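Local atomic coordinates of EDTA monooxygenase (EDTA-degrading bacterium BNC1, PDB entry 5DQP), a protein that probably oxidises EDTA with molecular oxygen, as a luciferase-like monooxygenase that uses reduced FMN and works with a partner flavin reductase. Residues A[9-14]-A[52-57]; A[39-44]-A[386-391]; A[48-53]-A[87-92]; A[74-79]-A[91-96]; A[264-269]-A[380-385]. All coordinates share one frame; numbering follows the deposited sequence.

Contact 1 of 5, residues A[9-14]-A[52-57]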
# COMPACT_ATOMS: atom_id res chain seq x y z
N VAL A 9 10.46 -5.14 18.13
CA VAL A 9 9.58 -5.10 16.98
C VAL A 9 8.61 -6.27 17.07
O VAL A 9 9.01 -7.37 17.47
CB VAL A 9 10.39 -5.16 15.66
CG1 VAL A 9 9.43 -5.26 14.44
CG2 VAL A 9 11.34 -3.97 15.56
N SER A 10 7.35 -6.05 16.69
CA SER A 10 6.32 -7.08 16.84
C SER A 10 5.77 -7.49 15.48
O SER A 10 5.23 -6.65 14.75
CB SER A 10 5.17 -6.59 17.72
OG SER A 10 4.61 -5.37 17.23
N TRP A 11 5.92 -8.77 15.14
CA TRP A 11 5.22 -9.30 13.98
C TRP A 11 3.74 -9.00 14.12
O TRP A 11 3.17 -9.10 15.22
CB TRP A 11 5.38 -10.80 13.83
CG TRP A 11 6.69 -11.32 13.46
CD1 TRP A 11 7.84 -11.25 14.19
CD2 TRP A 11 7.00 -12.10 12.30
NE1 TRP A 11 8.86 -11.91 13.54
CE2 TRP A 11 8.37 -12.44 12.37
CE3 TRP A 11 6.25 -12.54 11.20
CZ2 TRP A 11 9.01 -13.20 11.38
CZ3 TRP A 11 6.88 -13.29 10.22
CH2 TRP A 11 8.25 -13.61 10.31
N LEU A 12 3.10 -8.68 13.02
CA LEU A 12 1.68 -8.36 13.05
C LEU A 12 0.82 -9.14 12.06
O LEU A 12 -0.39 -8.91 12.01
CB LEU A 12 1.46 -6.86 12.83
CG LEU A 12 0.55 -6.25 13.92
CD1 LEU A 12 1.14 -6.40 15.33
CD2 LEU A 12 0.22 -4.80 13.62
N ASN A 13 1.39 -10.09 11.32
CA ASN A 13 0.63 -10.76 10.27
C ASN A 13 -0.56 -11.57 10.79
O ASN A 13 -0.43 -12.36 11.73
CB ASN A 13 1.54 -11.70 9.49
CG ASN A 13 2.58 -10.96 8.69
OD1 ASN A 13 3.54 -10.48 9.24
ND2 ASN A 13 2.38 -10.88 7.40
N SER A 14 -1.69 -11.41 10.12
CA SER A 14 -2.80 -12.39 10.15
C SER A 14 -3.21 -12.67 11.59
O SER A 14 -3.45 -11.72 12.35
CB SER A 14 -2.36 -13.61 9.34
OG SER A 14 -3.40 -14.58 9.32
N ALA A 52 8.30 -0.73 16.48
CA ALA A 52 7.59 -0.84 15.21
C ALA A 52 6.88 -2.19 15.13
O ALA A 52 7.30 -3.16 15.77
CB ALA A 52 8.56 -0.70 14.02
N PHE A 53 5.79 -2.24 14.35
CA PHE A 53 5.28 -3.53 13.95
C PHE A 53 6.00 -3.97 12.68
O PHE A 53 6.68 -3.19 12.01
CB PHE A 53 3.74 -3.52 13.77
CG PHE A 53 3.25 -2.56 12.68
CD1 PHE A 53 3.22 -2.95 11.36
CD2 PHE A 53 2.79 -1.29 13.01
CE1 PHE A 53 2.79 -2.08 10.37
CE2 PHE A 53 2.34 -0.41 12.04
CZ PHE A 53 2.34 -0.80 10.71
N PHE A 54 5.87 -5.25 12.36
CA PHE A 54 6.47 -5.80 11.17
C PHE A 54 5.45 -6.68 10.44
O PHE A 54 4.73 -7.46 11.06
CB PHE A 54 7.72 -6.62 11.53
CG PHE A 54 8.23 -7.49 10.42
CD1 PHE A 54 8.73 -6.93 9.26
CD2 PHE A 54 8.24 -8.87 10.54
CE1 PHE A 54 9.22 -7.70 8.24
CE2 PHE A 54 8.75 -9.68 9.52
CZ PHE A 54 9.23 -9.10 8.37
N LEU A 55 5.43 -6.55 9.12
CA LEU A 55 4.59 -7.36 8.26
C LEU A 55 5.48 -8.12 7.29
O LEU A 55 6.18 -7.51 6.47
CB LEU A 55 3.58 -6.48 7.50
CG LEU A 55 2.50 -5.85 8.37
CD1 LEU A 55 1.68 -4.83 7.55
CD2 LEU A 55 1.59 -6.90 8.96
N ALA A 56 5.49 -9.44 7.41
CA ALA A 56 6.09 -10.29 6.39
C ALA A 56 5.16 -10.33 5.18
O ALA A 56 3.98 -9.98 5.28
CB ALA A 56 6.32 -11.69 6.93
N ASP A 57 5.70 -10.72 4.03
CA ASP A 57 4.84 -10.84 2.86
C ASP A 57 5.45 -11.75 1.81
O ASP A 57 6.67 -11.80 1.63
CB ASP A 57 4.56 -9.47 2.22
CG ASP A 57 3.59 -9.58 1.06
OD1 ASP A 57 2.52 -10.19 1.27
OD2 ASP A 57 3.89 -9.07 -0.06
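W11 holds CG anti to its carbonyl carbon (chi1 -70°) and F54 holds CG anti to its backbone N (chi1 167°), and both rings lie on the face of the sheet that carries V9 and A52. The pair is T-shaped: the edge of F54 meets the face of W11 with planes at 87°, and F54 CE2 stands 3.8 Å above the W11 ring, over its centre. W11 has two conformers, and this contact is established for one. W11 NE1 donates to S266 OG. On the F53 side of the sheet, L12 CD2 from the loop reaches F53 CB at 3.7 Å. Parallel pairing joins strands 7-11 and 52-55 as neighbours in the TIM barrel, with bonds such as S10 N to A52 O, 3.0 Å. Past the strand ends, N13 takes over. Its OD1 accepts A56 N at 2.9 Å on a lone pair, while ND2 donates to A56 O at 2.8 Å from above that carbonyl's plane. An alanine at N13 would probably leave both A56 backbone groups without these mates and free the chain before D57, a predicted FMN ligand, to shift. D57 OD2 forms a salt bridge with R107 of the second subunit.

Contact 2 of 5, residues A[39-44]-A[386-391]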
# COMPACT_ATOMS: atom_id res chain seq x y z
N ILE A 39 -5.63 -2.94 13.88
CA ILE A 39 -5.62 -1.78 14.75
C ILE A 39 -5.46 -2.23 16.19
O ILE A 39 -4.64 -1.68 16.95
CB ILE A 39 -6.89 -0.93 14.58
CG1 ILE A 39 -7.08 -0.47 13.13
CG2 ILE A 39 -6.86 0.29 15.51
CD1 ILE A 39 -5.91 0.29 12.57
N ARG A 40 -6.26 -3.22 16.60
CA ARG A 40 -6.18 -3.71 17.97
C ARG A 40 -4.75 -4.11 18.32
O ARG A 40 -4.22 -3.72 19.37
CB ARG A 40 -7.15 -4.88 18.16
CG ARG A 40 -7.22 -5.45 19.59
CD ARG A 40 -8.58 -6.18 19.81
NE ARG A 40 -8.57 -7.14 20.93
CZ ARG A 40 -9.58 -7.97 21.22
NH1 ARG A 40 -10.69 -7.98 20.48
NH2 ARG A 40 -9.47 -8.81 22.25
N SER A 41 -4.09 -4.85 17.43
CA SER A 41 -2.73 -5.29 17.74
C SER A 41 -1.75 -4.13 17.71
O SER A 41 -0.81 -4.10 18.51
CB SER A 41 -2.28 -6.36 16.76
OG SER A 41 -2.86 -7.59 17.12
N ALA A 42 -1.93 -3.19 16.78
CA ALA A 42 -0.97 -2.09 16.72
C ALA A 42 -1.13 -1.16 17.92
O ALA A 42 -0.14 -0.63 18.41
CB ALA A 42 -1.11 -1.31 15.40
N GLU A 43 -2.37 -0.97 18.39
CA GLU A 43 -2.60 -0.17 19.60
C GLU A 43 -2.08 -0.86 20.86
O GLU A 43 -1.65 -0.19 21.80
CB GLU A 43 -4.10 0.15 19.74
CG GLU A 43 -4.66 1.27 18.83
CD GLU A 43 -4.28 2.73 19.24
OE1 GLU A 43 -4.81 3.67 18.61
OE2 GLU A 43 -3.47 2.94 20.19
N ILE A 44 -2.10 -2.20 20.90
CA ILE A 44 -1.44 -2.89 22.00
C ILE A 44 0.07 -2.65 21.96
O ILE A 44 0.69 -2.34 22.99
CB ILE A 44 -1.78 -4.39 21.98
CG1 ILE A 44 -3.23 -4.60 22.43
CG2 ILE A 44 -0.79 -5.21 22.84
CD1 ILE A 44 -3.76 -6.01 22.08
N PRO A 386 2.56 -16.04 19.10
CA PRO A 386 1.87 -17.24 18.58
C PRO A 386 0.41 -17.01 18.28
O PRO A 386 -0.14 -17.66 17.38
CB PRO A 386 2.06 -18.28 19.71
CG PRO A 386 2.31 -17.48 20.94
CD PRO A 386 3.05 -16.23 20.48
N LEU A 387 -0.25 -16.12 19.01
CA LEU A 387 -1.64 -15.75 18.78
C LEU A 387 -1.75 -14.24 18.85
O LEU A 387 -1.27 -13.64 19.82
CB LEU A 387 -2.57 -16.40 19.82
CG LEU A 387 -4.04 -15.98 19.72
CD1 LEU A 387 -4.62 -16.29 18.32
CD2 LEU A 387 -4.87 -16.66 20.83
N LEU A 388 -2.37 -13.63 17.83
CA LEU A 388 -2.67 -12.19 17.83
C LEU A 388 -4.17 -11.96 17.99
O LEU A 388 -4.97 -12.67 17.40
CB LEU A 388 -2.15 -11.53 16.53
CG LEU A 388 -0.62 -11.47 16.48
CD1 LEU A 388 -0.06 -11.09 15.11
CD2 LEU A 388 -0.18 -10.45 17.53
N PRO A 389 -4.55 -10.95 18.79
CA PRO A 389 -3.68 -10.08 19.59
C PRO A 389 -3.27 -10.66 20.94
O PRO A 389 -2.37 -10.09 21.58
CB PRO A 389 -4.53 -8.82 19.79
CG PRO A 389 -5.91 -9.29 19.72
CD PRO A 389 -5.91 -10.38 18.67
N ASP A 390 -3.90 -11.78 21.34
CA ASP A 390 -3.88 -12.21 22.74
C ASP A 390 -2.46 -12.33 23.29
O ASP A 390 -2.18 -11.85 24.39
CB ASP A 390 -4.62 -13.55 22.91
CG ASP A 390 -6.13 -13.46 22.57
OD1 ASP A 390 -6.50 -12.69 21.66
OD2 ASP A 390 -6.96 -14.17 23.20
N ALA A 391 -1.55 -12.99 22.55
CA ALA A 391 -0.21 -13.23 23.09
C ALA A 391 0.65 -11.98 23.05
O ALA A 391 1.53 -11.81 23.90
CB ALA A 391 0.51 -14.36 22.36
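P389 presents its ring to three side chains on one side of helix 35-47, and each meets it differently. I44 crosses the proline at about a right angle, its CD1 lying 3.7 Å from P389 CB. S41 approaches the same carbon with its hydroxyl, OG standing 3.4 Å from P389 CB. R40 crosses the proline obliquely at CG. Its chain is extended from CG to NE, with CG anti to the backbone N (chi1 -177°), and NE comes to 3.6 Å from P389 CG. No hydrogen bond spans the two segments, so the evidence for attachment is the fit of these groups. In the barrel, helix 35-47 follows strand 7-11 and helix 390-405 follows strand 380-383; these strands are neighbours, and the contact joins the helix of one to the connection leading into the helix of the other. I44 also packs on E393 and V396 of helix 390-405. The peptide bond before P389 is cis, and L388 CD2, just ahead of it, lies 3.9 Å from S41 OG. Farther out, D390 OD2 forms a salt bridge with R26, whereas R40 NH2 stays 4.9 Å from D390 OD1, too far for direct contact.

Contact 3 of 5, residues A[48-53]-A[87-92]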
# COMPACT_ATOMS: atom_id res chain seq x y z
N GLY A 48 2.65 -0.57 24.67
CA GLY A 48 3.94 -1.05 25.15
C GLY A 48 5.15 -0.26 24.72
O GLY A 48 6.27 -0.60 25.14
N ARG A 49 4.98 0.79 23.92
CA ARG A 49 6.09 1.52 23.30
C ARG A 49 6.95 0.63 22.40
O ARG A 49 8.15 0.88 22.22
CB ARG A 49 6.99 2.18 24.35
CG ARG A 49 6.26 3.01 25.38
CD ARG A 49 5.29 4.01 24.76
NE ARG A 49 4.58 4.74 25.80
CZ ARG A 49 3.27 4.95 25.84
NH1 ARG A 49 2.47 4.48 24.88
NH2 ARG A 49 2.75 5.64 26.85
N ILE A 50 6.38 -0.43 21.84
CA ILE A 50 7.12 -1.19 20.84
C ILE A 50 7.59 -0.21 19.77
O ILE A 50 6.89 0.75 19.43
CB ILE A 50 6.25 -2.31 20.26
CG1 ILE A 50 5.80 -3.27 21.37
CG2 ILE A 50 7.01 -3.10 19.20
CD1 ILE A 50 6.90 -3.75 22.32
N ASP A 51 8.81 -0.42 19.25
CA ASP A 51 9.34 0.55 18.30
C ASP A 51 8.62 0.48 16.96
O ASP A 51 8.35 1.52 16.35
CB ASP A 51 10.84 0.36 18.13
CG ASP A 51 11.59 0.67 19.41
OD1 ASP A 51 11.59 1.86 19.81
OD2 ASP A 51 12.13 -0.27 20.02
N ALA A 52 8.30 -0.73 16.48
CA ALA A 52 7.59 -0.84 15.21
C ALA A 52 6.88 -2.19 15.13
O ALA A 52 7.30 -3.16 15.77
CB ALA A 52 8.56 -0.70 14.02
N PHE A 53 5.79 -2.24 14.35
CA PHE A 53 5.28 -3.53 13.95
C PHE A 53 6.00 -3.97 12.68
O PHE A 53 6.68 -3.19 12.01
CB PHE A 53 3.74 -3.52 13.77
CG PHE A 53 3.25 -2.56 12.68
CD1 PHE A 53 3.22 -2.95 11.36
CD2 PHE A 53 2.79 -1.29 13.01
CE1 PHE A 53 2.79 -2.08 10.37
CE2 PHE A 53 2.34 -0.41 12.04
CZ PHE A 53 2.34 -0.80 10.71
N PRO A 87 -1.15 6.40 15.96
CA PRO A 87 0.06 7.23 15.95
C PRO A 87 1.26 6.52 16.58
O PRO A 87 1.16 5.42 17.12
CB PRO A 87 -0.35 8.44 16.79
CG PRO A 87 -1.36 7.89 17.75
CD PRO A 87 -2.11 6.82 16.99
N ASP A 88 2.43 7.16 16.45
CA ASP A 88 3.65 6.82 17.18
C ASP A 88 4.37 5.58 16.65
O ASP A 88 5.54 5.64 16.30
CB ASP A 88 3.34 6.61 18.67
CG ASP A 88 2.87 7.89 19.35
OD1 ASP A 88 3.43 8.99 19.07
OD2 ASP A 88 1.96 7.80 20.19
N ILE A 89 3.70 4.43 16.65
CA ILE A 89 4.43 3.20 16.42
C ILE A 89 4.90 3.14 14.97
O ILE A 89 4.16 3.50 14.04
CB ILE A 89 3.55 2.00 16.77
CG1 ILE A 89 4.38 0.72 16.63
CG2 ILE A 89 2.29 2.03 15.94
CD1 ILE A 89 3.90 -0.36 17.47
N GLY A 90 6.13 2.70 14.78
CA GLY A 90 6.64 2.49 13.44
C GLY A 90 6.07 1.23 12.81
O GLY A 90 5.35 0.44 13.42
N GLY A 91 6.42 1.05 11.54
CA GLY A 91 6.01 -0.13 10.82
C GLY A 91 7.07 -0.51 9.82
O GLY A 91 7.74 0.35 9.25
N ILE A 92 7.26 -1.81 9.62
CA ILE A 92 8.24 -2.34 8.68
C ILE A 92 7.48 -3.27 7.76
O ILE A 92 6.84 -4.22 8.23
CB ILE A 92 9.37 -3.10 9.40
CG1 ILE A 92 10.13 -2.13 10.35
CG2 ILE A 92 10.27 -3.82 8.40
CD1 ILE A 92 10.95 -2.86 11.45
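D51 O accepts G90 N at 3.0 Å and also receives NH1 of R421, so two donors grip this carbonyl where strands 52-55 and 90-96 begin to pair. Parallel pairing continues as F53 N donates to G90 O at 2.9 Å, from above that carbonyl's plane, and F53 O accepts I92 N at 2.8 Å. A52 and G90 run close, CA atoms 3.9 Å apart, where a CB on G90 would lie 3.0 Å from D51 O, tight. A CB on G91, the seat of the F53 ring, would clash with F53 CZ.

The F53 ring turns back over the neighbouring strand. With CG between the backbone N and the carbonyl carbon (chi1 61°), the ring lies flat against G91, whose CA sits 3.7 Å from the ring centroid and only 9° off its normal, a CH-pi contact over the face. I89, at the strand start, puts CG1 3.8 Å from A52 CA and CD1 3.7 Å from I50 O, and reaches the F53 ring loosely. The F53 ring also packs on A79, I82 and T83 of helix 75-85, the helix that joins these two strands in a beta-alpha-beta unit. An alanine at F53 would probably leave G91 CA without its aromatic cover and open a gap between the sheet and that helix.

On the other face A52 CB touches I92 CD1. Before the strand, D51 directs its carboxylate to R5 in a salt bridge. These polar bonds lie in paired backbone and strand start; between sheet and helix, an aromatic face covers glycine.

Contact 4 of 5, residues A[74-79]-A[91-96]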
# COMPACT_ATOMS: atom_id res chain seq x y z
N ASP A 74 -1.82 -6.96 1.03
CA ASP A 74 -0.60 -6.26 0.67
C ASP A 74 -0.09 -5.47 1.87
O ASP A 74 -0.87 -4.75 2.51
CB ASP A 74 -0.81 -5.30 -0.50
CG ASP A 74 0.50 -4.63 -0.92
OD1 ASP A 74 0.86 -3.61 -0.29
OD2 ASP A 74 1.17 -5.13 -1.85
N PRO A 75 1.19 -5.56 2.21
CA PRO A 75 1.67 -4.98 3.47
C PRO A 75 1.81 -3.47 3.41
O PRO A 75 1.63 -2.80 4.43
CB PRO A 75 3.02 -5.67 3.68
CG PRO A 75 3.44 -6.12 2.33
CD PRO A 75 2.16 -6.50 1.63
N ILE A 76 2.14 -2.91 2.24
CA ILE A 76 2.22 -1.45 2.11
C ILE A 76 0.85 -0.83 2.35
O ILE A 76 0.71 0.13 3.11
CB ILE A 76 2.79 -1.07 0.72
CG1 ILE A 76 4.16 -1.74 0.49
CG2 ILE A 76 2.98 0.43 0.61
CD1 ILE A 76 4.79 -1.45 -0.91
N VAL A 77 -0.20 -1.41 1.74
CA VAL A 77 -1.58 -0.95 1.95
C VAL A 77 -2.00 -1.07 3.41
O VAL A 77 -2.50 -0.12 4.03
CB VAL A 77 -2.53 -1.74 1.02
CG1 VAL A 77 -4.00 -1.59 1.42
CG2 VAL A 77 -2.29 -1.34 -0.43
N LEU A 78 -1.78 -2.26 4.01
CA LEU A 78 -2.11 -2.45 5.42
C LEU A 78 -1.36 -1.45 6.31
O LEU A 78 -1.95 -0.82 7.19
CB LEU A 78 -1.82 -3.91 5.84
CG LEU A 78 -2.30 -4.43 7.19
CD1 LEU A 78 -3.74 -4.00 7.48
CD2 LEU A 78 -2.14 -5.97 7.29
N ALA A 79 -0.05 -1.28 6.09
CA ALA A 79 0.69 -0.34 6.94
C ALA A 79 0.20 1.10 6.78
O ALA A 79 0.23 1.89 7.74
CB ALA A 79 2.18 -0.44 6.63
N GLY A 91 6.42 1.05 11.54
CA GLY A 91 6.01 -0.13 10.82
C GLY A 91 7.07 -0.51 9.82
O GLY A 91 7.74 0.35 9.25
N ILE A 92 7.26 -1.81 9.62
CA ILE A 92 8.24 -2.34 8.68
C ILE A 92 7.48 -3.27 7.76
O ILE A 92 6.84 -4.22 8.23
CB ILE A 92 9.37 -3.10 9.40
CG1 ILE A 92 10.13 -2.13 10.35
CG2 ILE A 92 10.27 -3.82 8.40
CD1 ILE A 92 10.95 -2.86 11.45
N VAL A 93 7.54 -3.00 6.46
CA VAL A 93 6.79 -3.77 5.47
C VAL A 93 7.75 -4.52 4.54
O VAL A 93 8.80 -3.99 4.14
CB VAL A 93 5.83 -2.85 4.70
CG1 VAL A 93 4.87 -2.20 5.70
CG2 VAL A 93 6.57 -1.78 3.96
N THR A 94 7.39 -5.75 4.22
CA THR A 94 8.16 -6.58 3.30
C THR A 94 7.73 -6.33 1.87
O THR A 94 6.53 -6.38 1.55
CB THR A 94 7.97 -8.06 3.64
OG1 THR A 94 8.45 -8.30 4.96
CG2 THR A 94 8.72 -8.95 2.64
N ALA A 95 8.70 -6.10 0.98
CA ALA A 95 8.40 -6.18 -0.44
C ALA A 95 9.63 -6.68 -1.20
O ALA A 95 10.77 -6.39 -0.82
CB ALA A 95 7.94 -4.83 -0.99
N SER A 96 9.38 -7.40 -2.29
CA SER A 96 10.41 -8.15 -3.00
C SER A 96 11.15 -7.28 -4.02
O SER A 96 10.55 -6.47 -4.73
CB SER A 96 9.77 -9.33 -3.73
OG SER A 96 10.73 -10.04 -4.51
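P75 and V93 have the nearest CA atoms, 5.6 Å apart, where helix 75-79 runs nearly antiparallel to strand 91-96. The two short axes make 161° between their N-to-C directions and come within 8.0 Å of each other. Toward the other end the A79 and G91 CA atoms stand 6.6 Å apart.

V93 is the side chain that fills the space between. Its CG1 is anti to the carbonyl carbon (chi1 -59°) and meets A79 CB at 3.3 Å, tighter than usual for two carbons. The same methyl lies 3.5 Å from P75 O, the carbonyl that A79 N bonds to within the helix. I76 adds a looser touch through CG1 on V93 CG2, and V93 also packs on I109 of helix 102-115. At the start of the helix the proline ring takes over: P75 CG comes to 3.2 Å from T94 O, while its CB faces V93 CB.

D74 is the N-cap. Its OD1 accepts V77 N at 3.2 Å on the anti lone pair, and I76 N more weakly. The other carboxylate oxygen, OD2, bonds to Q108 NE2 of the second subunit, so the capping residue also serves the dimer interface, where I76 of this chain packs on V77 of the partner. T94 OG1 is hydrogen-bonded to L55 O and also lies against the N123 side-chain amide, which probably steadies this hydroxyl of a predicted FMN ligand. Helix against returning strand is the packing of a beta-alpha-beta unit, here of the luciferase-like TIM barrel, at the strand end where the flavin probably binds.

Contact 5 of 5, residues A[264-269]-A[380-385]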
# COMPACT_ATOMS: atom_id res chain seq x y z
N LEU A 264 18.45 -7.82 15.23
CA LEU A 264 17.31 -8.23 16.05
C LEU A 264 16.99 -9.70 15.77
O LEU A 264 16.38 -10.02 14.74
CB LEU A 264 16.07 -7.38 15.76
CG LEU A 264 16.23 -5.88 15.57
CD1 LEU A 264 14.85 -5.24 15.52
CD2 LEU A 264 17.06 -5.27 16.68
N PRO A 265 17.41 -10.61 16.66
CA PRO A 265 16.95 -12.01 16.56
C PRO A 265 15.45 -12.09 16.75
O PRO A 265 14.85 -11.33 17.52
CB PRO A 265 17.71 -12.71 17.70
CG PRO A 265 18.87 -11.83 18.02
CD PRO A 265 18.28 -10.43 17.84
N SER A 266 14.83 -13.03 16.04
CA SER A 266 13.39 -13.19 15.99
C SER A 266 13.04 -14.46 16.75
O SER A 266 13.74 -15.46 16.63
CB SER A 266 12.90 -13.27 14.53
OG SER A 266 11.48 -13.34 14.46
N PHE A 267 11.97 -14.41 17.53
CA PHE A 267 11.59 -15.62 18.25
C PHE A 267 10.11 -15.57 18.61
O PHE A 267 9.47 -14.51 18.60
CB PHE A 267 12.45 -15.82 19.50
CG PHE A 267 12.08 -14.90 20.63
CD1 PHE A 267 12.43 -13.58 20.59
CD2 PHE A 267 11.37 -15.37 21.72
CE1 PHE A 267 12.08 -12.73 21.61
CE2 PHE A 267 11.03 -14.51 22.75
CZ PHE A 267 11.38 -13.20 22.69
N VAL A 268 9.58 -16.75 18.94
CA VAL A 268 8.18 -16.93 19.32
C VAL A 268 8.11 -17.07 20.83
O VAL A 268 8.61 -18.07 21.37
CB VAL A 268 7.58 -18.16 18.63
CG1 VAL A 268 6.09 -18.31 19.02
CG2 VAL A 268 7.79 -18.10 17.11
N PRO A 269 7.51 -16.14 21.55
CA PRO A 269 7.35 -16.35 23.00
C PRO A 269 6.09 -17.15 23.33
O PRO A 269 5.02 -16.85 22.81
CB PRO A 269 7.26 -14.92 23.54
CG PRO A 269 6.62 -14.17 22.44
CD PRO A 269 7.06 -14.80 21.14
N GLY A 380 18.20 -5.93 20.12
CA GLY A 380 16.78 -5.93 20.40
C GLY A 380 16.22 -7.18 19.76
O GLY A 380 16.97 -8.04 19.34
N PHE A 381 14.88 -7.25 19.68
CA PHE A 381 14.27 -8.50 19.25
C PHE A 381 13.02 -8.25 18.43
O PHE A 381 12.34 -7.24 18.60
CB PHE A 381 13.92 -9.41 20.46
CG PHE A 381 15.12 -9.70 21.33
CD1 PHE A 381 15.46 -8.82 22.35
CD2 PHE A 381 15.92 -10.79 21.09
CE1 PHE A 381 16.57 -9.06 23.14
CE2 PHE A 381 17.02 -11.04 21.88
CZ PHE A 381 17.34 -10.15 22.90
N VAL A 382 12.73 -9.20 17.54
CA VAL A 382 11.45 -9.30 16.85
C VAL A 382 10.62 -10.34 17.59
O VAL A 382 11.00 -11.52 17.64
CB VAL A 382 11.62 -9.68 15.37
CG1 VAL A 382 10.34 -9.34 14.59
CG2 VAL A 382 12.89 -9.02 14.71
N ILE A 383 9.50 -9.91 18.13
CA ILE A 383 8.56 -10.75 18.88
C ILE A 383 7.50 -11.28 17.92
O ILE A 383 6.73 -10.50 17.34
CB ILE A 383 7.91 -9.94 20.01
CG1 ILE A 383 8.98 -9.30 20.90
CG2 ILE A 383 6.92 -10.78 20.83
CD1 ILE A 383 8.57 -7.87 21.33
N ASN A 384 7.45 -12.59 17.76
CA ASN A 384 6.56 -13.25 16.81
C ASN A 384 5.47 -13.95 17.64
O ASN A 384 5.61 -15.11 18.01
CB ASN A 384 7.36 -14.23 15.97
CG ASN A 384 6.65 -14.67 14.70
OD1 ASN A 384 5.56 -14.19 14.37
ND2 ASN A 384 7.30 -15.59 13.96
N ALA A 385 4.39 -13.23 17.93
CA ALA A 385 3.40 -13.74 18.88
C ALA A 385 2.70 -14.97 18.32
O ALA A 385 2.27 -14.95 17.15
CB ALA A 385 2.39 -12.65 19.24
O HOH W 1 10.37 -16.35 14.38
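V382 and L264 meet inside the barrel, V382 CG2 lying 3.7 Å from L264 CB. On the outer side F267 turns a ring edge to F381, with F381 CB in the plane of the F267 ring and 4.0 Å from its CE1. P265 CD lies 4.0 Å from F381 CD2, and helix 362-374 covers this cluster through L369 and W372. Further along, P269 crosses I383 at about a right angle, its CG 3.8 Å from I383 CG2. Three backbone bonds hold the strands: V382 N to P265 O, F267 N to V382 O at 3.1 Å and almost along the C=O axis, and N384 N to F267 O at 2.9 Å. The polar edge begins at S266, also held by W11 of strand 7-11; its OG, anti to the backbone N (chi1 -176°), lies beside the carbonyl carbon and 3.8 Å from V382 CB. A water lies 3.2 Å from S266 OG and accepts a bond from N384 ND2, linking the two side chains across the strands. Parallel strands with helices outside are the TIM-barrel pattern, and this pair helps close the sheet, since strand 380-383 also pairs with strand 7-11.

How the contacts relate
From the N terminus, strand 7-11 leads to helix 35-47 and back to strand 52-55, where contact 1 closes the first loop. Contact 3 begins on that strand and closes at strand 90-96, on which contact 4 also ends after its helix 75-85. Contact 5 closes a much longer loop, from strand 262-271 to strand 380-383. Contact 2 closes last, joining helix 35-47 to the start of helix 390-405; it crosses contact 1 and encloses contacts 3, 4 and 5. Contacts 1, 3 and 5 pair barrel strands, and V9 bonds to F381 and I383 connect contacts 1 and 5. Contact 4 lays a helix on the sheet, while contact 2 joins outer layers.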